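Local coordinates for peptide ABC transporter, peptide-binding protein (Thermus thermophilus, PDB 2D5W) that binds oligopeptides and probably delivers them to a membrane ABC transporter for uptake into the cell, at residues Gly576-Glu581 and Lys591-Ala596; Leu8-Ser13 and Glu37-Ala42. One frame throughout, in Å; residues are numbered along the deposited sequence.

Interaction 1 (Gly576-Glu581 and Lys591-Ala596)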
loop_
_atom_site.group_PDB
_atom_site.type_symbol
_atom_site.label_atom_id
_atom_site.label_comp_id
_atom_site.label_asym_id
_atom_site.label_seq_id
_atom_site.Cartn_x
_atom_site.Cartn_y
_atom_site.Cartn_z
ATOM N N GLY A 576 -0.086 -14.466 -4.848
ATOM C CA GLY A 576 -0.198 -14.080 -6.242
ATOM C C GLY A 576 1.057 -13.596 -6.942
ATOM O O GLY A 576 0.994 -13.195 -8.103
ATOM N N TRP A 577 2.191 -13.637 -6.248
ATOM C CA TRP A 577 3.468 -13.197 -6.806
ATOM C C TRP A 577 4.073 -14.275 -7.713
ATOM O O TRP A 577 5.083 -14.050 -8.382
ATOM C CB TRP A 577 4.436 -12.879 -5.663
ATOM C CG TRP A 577 4.534 -14.007 -4.689
ATOM C CD1 TRP A 577 3.711 -14.253 -3.626
ATOM C CD2 TRP A 577 5.430 -15.119 -4.765
ATOM N NE1 TRP A 577 4.035 -15.454 -3.042
ATOM C CE2 TRP A 577 5.088 -16.007 -3.723
ATOM C CE3 TRP A 577 6.489 -15.455 -5.619
ATOM C CZ2 TRP A 577 5.769 -17.213 -3.514
ATOM C CZ3 TRP A 577 7.162 -16.652 -5.410
ATOM C CH2 TRP A 577 6.798 -17.515 -4.366
ATOM N N ASN A 578 3.441 -15.446 -7.720
ATOM C CA ASN A 578 3.867 -16.606 -8.512
ATOM C C ASN A 578 2.596 -17.176 -9.133
ATOM O O ASN A 578 2.420 -18.393 -9.217
ATOM C CB ASN A 578 4.482 -17.651 -7.581
ATOM C CG ASN A 578 3.481 -18.172 -6.554
ATOM O OD1 ASN A 578 2.545 -17.467 -6.174
ATOM N ND2 ASN A 578 3.678 -19.404 -6.099
ATOM N N ALA A 579 1.723 -16.284 -9.586
ATOM C CA ALA A 579 0.424 -16.667 -10.125
ATOM C C ALA A 579 0.385 -17.730 -11.213
ATOM O O ALA A 579 -0.627 -18.416 -11.362
ATOM C CB ALA A 579 -0.325 -15.422 -10.588
ATOM N N TRP A 580 1.469 -17.874 -11.965
ATOM C CA TRP A 580 1.519 -18.860 -13.041
ATOM C C TRP A 580 1.635 -20.308 -12.568
ATOM O O TRP A 580 1.460 -21.228 -13.364
ATOM C CB TRP A 580 2.680 -18.543 -13.989
ATOM C CG TRP A 580 4.008 -18.514 -13.297
ATOM C CD1 TRP A 580 4.853 -19.568 -13.089
ATOM C CD2 TRP A 580 4.615 -17.383 -12.666
ATOM N NE1 TRP A 580 5.947 -19.160 -12.364
ATOM C CE2 TRP A 580 5.827 -17.823 -12.090
ATOM C CE3 TRP A 580 4.249 -16.037 -12.529
ATOM C CZ2 TRP A 580 6.678 -16.962 -11.385
ATOM C CZ3 TRP A 580 5.095 -15.180 -11.829
ATOM C CH2 TRP A 580 6.294 -15.648 -11.266
ATOM N N GLU A 581 1.937 -20.522 -11.290
ATOM C CA GLU A 581 2.068 -21.889 -10.787
ATOM C C GLU A 581 1.036 -22.267 -9.733
ATOM O O GLU A 581 1.184 -23.277 -9.048
ATOM C CB GLU A 581 3.489 -22.135 -10.256
ATOM C CG GLU A 581 4.008 -21.067 -9.318
ATOM C CD GLU A 581 5.412 -21.356 -8.808
ATOM O OE1 GLU A 581 6.230 -21.920 -9.566
ATOM O OE2 GLU A 581 5.702 -21.001 -7.650
ATOM N N LYS A 591 3.228 -28.958 -6.215
ATOM C CA LYS A 591 3.474 -28.123 -5.045
ATOM C C LYS A 591 4.951 -27.741 -4.982
ATOM O O LYS A 591 5.827 -28.608 -5.045
ATOM C CB LYS A 591 3.074 -28.876 -3.775
ATOM C CG LYS A 591 3.145 -28.033 -2.519
ATOM C CD LYS A 591 2.731 -28.828 -1.292
ATOM C CE LYS A 591 2.751 -27.958 -0.046
ATOM N NZ LYS A 591 2.416 -28.738 1.176
ATOM N N LYS A 592 5.220 -26.445 -4.860
ATOM C CA LYS A 592 6.589 -25.936 -4.795
ATOM C C LYS A 592 6.832 -25.102 -3.541
ATOM O O LYS A 592 7.979 -24.855 -3.162
ATOM C CB LYS A 592 6.890 -25.079 -6.029
ATOM C CG LYS A 592 6.936 -25.844 -7.335
ATOM C CD LYS A 592 8.089 -26.831 -7.353
ATOM C CE LYS A 592 8.162 -27.559 -8.682
ATOM N NZ LYS A 592 8.336 -26.616 -9.820
ATOM N N TRP A 593 5.752 -24.662 -2.906
ATOM C CA TRP A 593 5.843 -23.853 -1.699
ATOM C C TRP A 593 4.893 -24.392 -0.641
ATOM O O TRP A 593 3.881 -25.006 -0.971
ATOM C CB TRP A 593 5.471 -22.396 -2.005
ATOM C CG TRP A 593 6.264 -21.792 -3.118
ATOM C CD1 TRP A 593 5.987 -21.852 -4.452
ATOM C CD2 TRP A 593 7.511 -21.095 -2.996
ATOM N NE1 TRP A 593 6.986 -21.240 -5.171
ATOM C CE2 TRP A 593 7.934 -20.768 -4.302
ATOM C CE3 TRP A 593 8.313 -20.719 -1.910
ATOM C CZ2 TRP A 593 9.127 -20.080 -4.554
ATOM C CZ3 TRP A 593 9.499 -20.036 -2.161
ATOM C CH2 TRP A 593 9.893 -19.725 -3.473
ATOM N N ASP A 594 5.228 -24.183 0.627
ATOM C CA ASP A 594 4.357 -24.608 1.715
ATOM C C ASP A 594 4.184 -23.422 2.646
ATOM O O ASP A 594 5.160 -22.819 3.094
ATOM C CB ASP A 594 4.930 -25.784 2.500
ATOM C CG ASP A 594 3.951 -26.298 3.543
ATOM O OD1 ASP A 594 2.972 -26.978 3.161
ATOM O OD2 ASP A 594 4.140 -26.003 4.740
ATOM N N GLN A 595 2.933 -23.109 2.948
ATOM C CA GLN A 595 2.598 -21.971 3.788
ATOM C C GLN A 595 3.085 -22.013 5.236
ATOM O O GLN A 595 3.398 -20.976 5.816
ATOM C CB GLN A 595 1.080 -21.773 3.776
ATOM C CG GLN A 595 0.621 -20.540 4.516
ATOM C CD GLN A 595 1.128 -19.268 3.874
ATOM O OE1 GLN A 595 0.583 -18.799 2.872
ATOM N NE2 GLN A 595 2.188 -18.710 4.437
ATOM N N ALA A 596 3.158 -23.206 5.813
ATOM C CA ALA A 596 3.557 -23.363 7.209
ATOM C C ALA A 596 4.757 -22.550 7.697
ATOM O O ALA A 596 4.649 -21.801 8.670
ATOM C CB ALA A 596 3.781 -24.840 7.514
HETATM O O HOH W 1 6.410 -24.601 -11.267
#

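Interaction 2 (Leu8-Ser13 and Glu37-Ala42)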
loop_
_atom_site.group_PDB
_atom_site.type_symbol
_atom_site.label_atom_id
_atom_site.label_comp_id
_atom_site.label_asym_id
_atom_site.label_seq_id
_atom_site.Cartn_x
_atom_site.Cartn_y
_atom_site.Cartn_z
ATOM N N LEU A 8 -9.990 -20.481 -10.179
ATOM C CA LEU A 8 -9.628 -19.991 -8.853
ATOM C C LEU A 8 -10.470 -18.775 -8.474
ATOM O O LEU A 8 -10.360 -17.719 -9.102
ATOM C CB LEU A 8 -8.148 -19.606 -8.834
ATOM C CG LEU A 8 -7.619 -18.870 -7.600
ATOM C CD1 LEU A 8 -7.772 -19.742 -6.367
ATOM C CD2 LEU A 8 -6.164 -18.497 -7.815
ATOM N N VAL A 9 -11.313 -18.925 -7.457
ATOM C CA VAL A 9 -12.155 -17.828 -6.992
ATOM C C VAL A 9 -11.547 -17.278 -5.707
ATOM O O VAL A 9 -11.380 -18.004 -4.722
ATOM C CB VAL A 9 -13.602 -18.303 -6.719
ATOM C CG1 VAL A 9 -14.430 -17.162 -6.141
ATOM C CG2 VAL A 9 -14.232 -18.812 -8.007
ATOM N N ILE A 10 -11.209 -15.993 -5.734
ATOM C CA ILE A 10 -10.596 -15.314 -4.601
ATOM C C ILE A 10 -11.553 -14.287 -4.011
ATOM O O ILE A 10 -12.115 -13.465 -4.734
ATOM C CB ILE A 10 -9.295 -14.606 -5.040
ATOM C CG1 ILE A 10 -8.322 -15.634 -5.625
ATOM C CG2 ILE A 10 -8.670 -13.876 -3.866
ATOM C CD1 ILE A 10 -7.107 -15.027 -6.302
ATOM N N GLY A 11 -11.738 -14.340 -2.696
ATOM C CA GLY A 11 -12.628 -13.404 -2.035
ATOM C C GLY A 11 -11.897 -12.216 -1.440
ATOM O O GLY A 11 -10.858 -12.373 -0.791
ATOM N N ALA A 12 -12.450 -11.024 -1.653
ATOM C CA ALA A 12 -11.866 -9.788 -1.142
ATOM C C ALA A 12 -12.962 -8.880 -0.591
ATOM O O ALA A 12 -14.110 -8.948 -1.029
ATOM C CB ALA A 12 -11.105 -9.072 -2.258
ATOM N N SER A 13 -12.599 -8.024 0.361
ATOM C CA SER A 13 -13.562 -7.108 0.967
ATOM C C SER A 13 -13.436 -5.667 0.467
ATOM O O SER A 13 -14.152 -4.781 0.934
ATOM C CB SER A 13 -13.431 -7.135 2.490
ATOM O OG SER A 13 -12.141 -6.726 2.898
ATOM N N GLU A 37 -3.262 -6.899 -9.649
ATOM C CA GLU A 37 -2.410 -6.630 -10.793
ATOM C C GLU A 37 -1.222 -7.567 -10.946
ATOM O O GLU A 37 -0.631 -7.629 -12.019
ATOM C CB GLU A 37 -1.982 -5.165 -10.791
ATOM C CG GLU A 37 -3.150 -4.267 -11.180
ATOM C CD GLU A 37 -2.792 -2.810 -11.283
ATOM O OE1 GLU A 37 -3.677 -2.017 -11.676
ATOM O OE2 GLU A 37 -1.638 -2.452 -10.971
ATOM N N GLN A 38 -0.868 -8.309 -9.899
ATOM C CA GLN A 38 0.230 -9.263 -10.036
ATOM C C GLN A 38 -0.185 -10.320 -11.056
ATOM O O GLN A 38 0.646 -10.835 -11.807
ATOM C CB GLN A 38 0.520 -9.974 -8.723
ATOM C CG GLN A 38 1.053 -9.113 -7.616
ATOM C CD GLN A 38 1.216 -9.936 -6.367
ATOM O OE1 GLN A 38 2.332 -10.237 -5.942
ATOM N NE2 GLN A 38 0.097 -10.340 -5.787
ATOM N N TYR A 39 -1.472 -10.652 -11.072
ATOM C CA TYR A 39 -1.982 -11.648 -12.003
ATOM C C TYR A 39 -1.964 -11.139 -13.441
ATOM O O TYR A 39 -1.779 -11.913 -14.381
ATOM C CB TYR A 39 -3.421 -12.041 -11.638
ATOM C CG TYR A 39 -3.543 -12.817 -10.347
ATOM C CD1 TYR A 39 -3.496 -12.173 -9.109
ATOM C CD2 TYR A 39 -3.657 -14.206 -10.362
ATOM C CE1 TYR A 39 -3.555 -12.901 -7.916
ATOM C CE2 TYR A 39 -3.715 -14.941 -9.181
ATOM C CZ TYR A 39 -3.661 -14.285 -7.963
ATOM O OH TYR A 39 -3.695 -15.026 -6.804
ATOM N N LEU A 40 -2.135 -9.828 -13.587
ATOM C CA LEU A 40 -2.221 -9.172 -14.890
ATOM C C LEU A 40 -0.940 -8.575 -15.457
ATOM O O LEU A 40 -0.817 -8.409 -16.675
ATOM C CB LEU A 40 -3.273 -8.064 -14.812
ATOM C CG LEU A 40 -4.698 -8.478 -14.447
ATOM C CD1 LEU A 40 -5.530 -7.243 -14.149
ATOM C CD2 LEU A 40 -5.309 -9.285 -15.586
ATOM N N PHE A 41 -0.000 -8.237 -14.580
ATOM C CA PHE A 41 1.255 -7.620 -14.991
ATOM C C PHE A 41 2.412 -8.239 -14.226
ATOM O O PHE A 41 2.416 -8.252 -12.996
ATOM C CB PHE A 41 1.197 -6.113 -14.726
ATOM C CG PHE A 41 0.162 -5.398 -15.548
ATOM C CD1 PHE A 41 0.436 -5.028 -16.862
ATOM C CD2 PHE A 41 -1.104 -5.149 -15.035
ATOM C CE1 PHE A 41 -0.539 -4.425 -17.658
ATOM C CE2 PHE A 41 -2.086 -4.547 -15.823
ATOM C CZ PHE A 41 -1.802 -4.185 -17.138
ATOM N N ALA A 42 3.394 -8.752 -14.956
ATOM C CA ALA A 42 4.543 -9.388 -14.331
ATOM C C ALA A 42 5.757 -8.472 -14.286
ATOM O O ALA A 42 5.989 -7.675 -15.194
ATOM C CB ALA A 42 4.891 -10.672 -15.072
#

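Interaction 1 (Gly576-Glu581 and Lys591-Ala596)
The indole of Trp-593 takes Trp-577 on one face and Glu-581 at its edge. Trp-577 comes in edge first: its CH2 stands 3.4 Å from Trp-593 CE2, toward the rim of the face rather than over its middle. With the six-membered rings turned 83° to each other, this is a T-shaped pair. The stem of the T is itself backed, since Asn-578 CG lies over the centre of one Trp-577 face, and its pyrrole NE1 is bonded to the carbonyl O of Val-564.

At the Trp-593 edge, NE1 gives a hydrogen bond of 2.8 Å to Glu-581 OE2. The acceptor lies in the ring plane, but the N-H is bent (137°), and it meets OE2 nearly end-on to the C-O bond. Asn-578 ND2 donates to Glu-581 OE2 at 3.0 Å, much straighter at 162°, from within its amide plane and onto the anti lone pair. Glu-581 reaches both donors because its CG sits between backbone N and carbonyl carbon and the chain runs extended from there. One water links OE1 to Lys-592 NZ, which also pairs with Glu-237.

Asn-562 ties the two loops together, accepting from the backbone N of Lys-592 and Trp-593, donating to Glu-581 O, and taking Asn-578 ND2 on its own carbonyl O. The contact thus joins the loops on either side of strand 583-584 in the chain. Two N-H donors on OE2, with a lysine one water away from OE1, probably help keep Glu-581 ionised.

Interaction 2 (Leu8-Ser13 and Glu37-Ala42)
The phenol oxygen of Tyr-39 meets a methyl of the strand, not a hydrogen-bond partner from it. Ile-10 CD1 comes to 3.4 Å from Tyr-39 OH, approaching almost square to the C-O bond, and Leu-8 CD2 is a looser neighbour on the same strand-facing side, 4.4 Å from Tyr-39 OH. Ile-10 CD1 also touches the ring carbon that carries the hydroxyl, lying 3.9 Å from Tyr-39 CZ.

The side chains arrive from opposite directions, one rising from strand 7-12 and the other from the end of helix 31-40. Ile-10 sets CG1 beside its backbone N (chi1 -59°), and the extended second torsion (170°) then carries CD1 out to the phenol. Leu-8 and Ile-10 point to the same side of the strand, as alternate residues do, whereas Val-9 between them takes no part.

Behind this small patch the backbone is well anchored. Strand 7-12 runs parallel to strand 246-251, bonded through Leu-8 and Ile-10 to Lys-246, Val-248 and Arg-250, while Val-9 bonds to Ala-269 on its other flank. The helix end is weakly bonded, and the sound bond there is Phe-41 N to Glu-37 O at 2.7 Å. Around the Tyr-39 side chain, Met-226 of strand 223-228 and Tyr-563 add further packing.

The contact therefore links the last turn of the helix to the mixed sheet, through one long side chain, in what is probably a type II periplasmic-binding-protein fold. All three touching residues are buried. Between the two segments there is van der Waals contact alone, so the one phenol end that reaches the strand is fitted by shape, without a directional bond.

Interaction 2 is wholly buried, whereas interaction 1 is only partly buried and sits farther out, its centre about 21 Å from that of the chain, against about 15 Å. Their chemistry follows: methyls on a phenol inside, where strand meets helix; an aromatic T, a shared carboxylate and a water farther out, where two loops meet. They hold different elements, yet they touch. Residues 576-581 lean on the helix end of interaction 2, with Ala-579 CB 3.6 Å from Tyr-39 CD2 and Gly-576 O 3.3 Å from Gln-38 CB. Late loops of the chain thus pack on an early helix that itself touches an early strand, the two contact centres being about 14 Å apart.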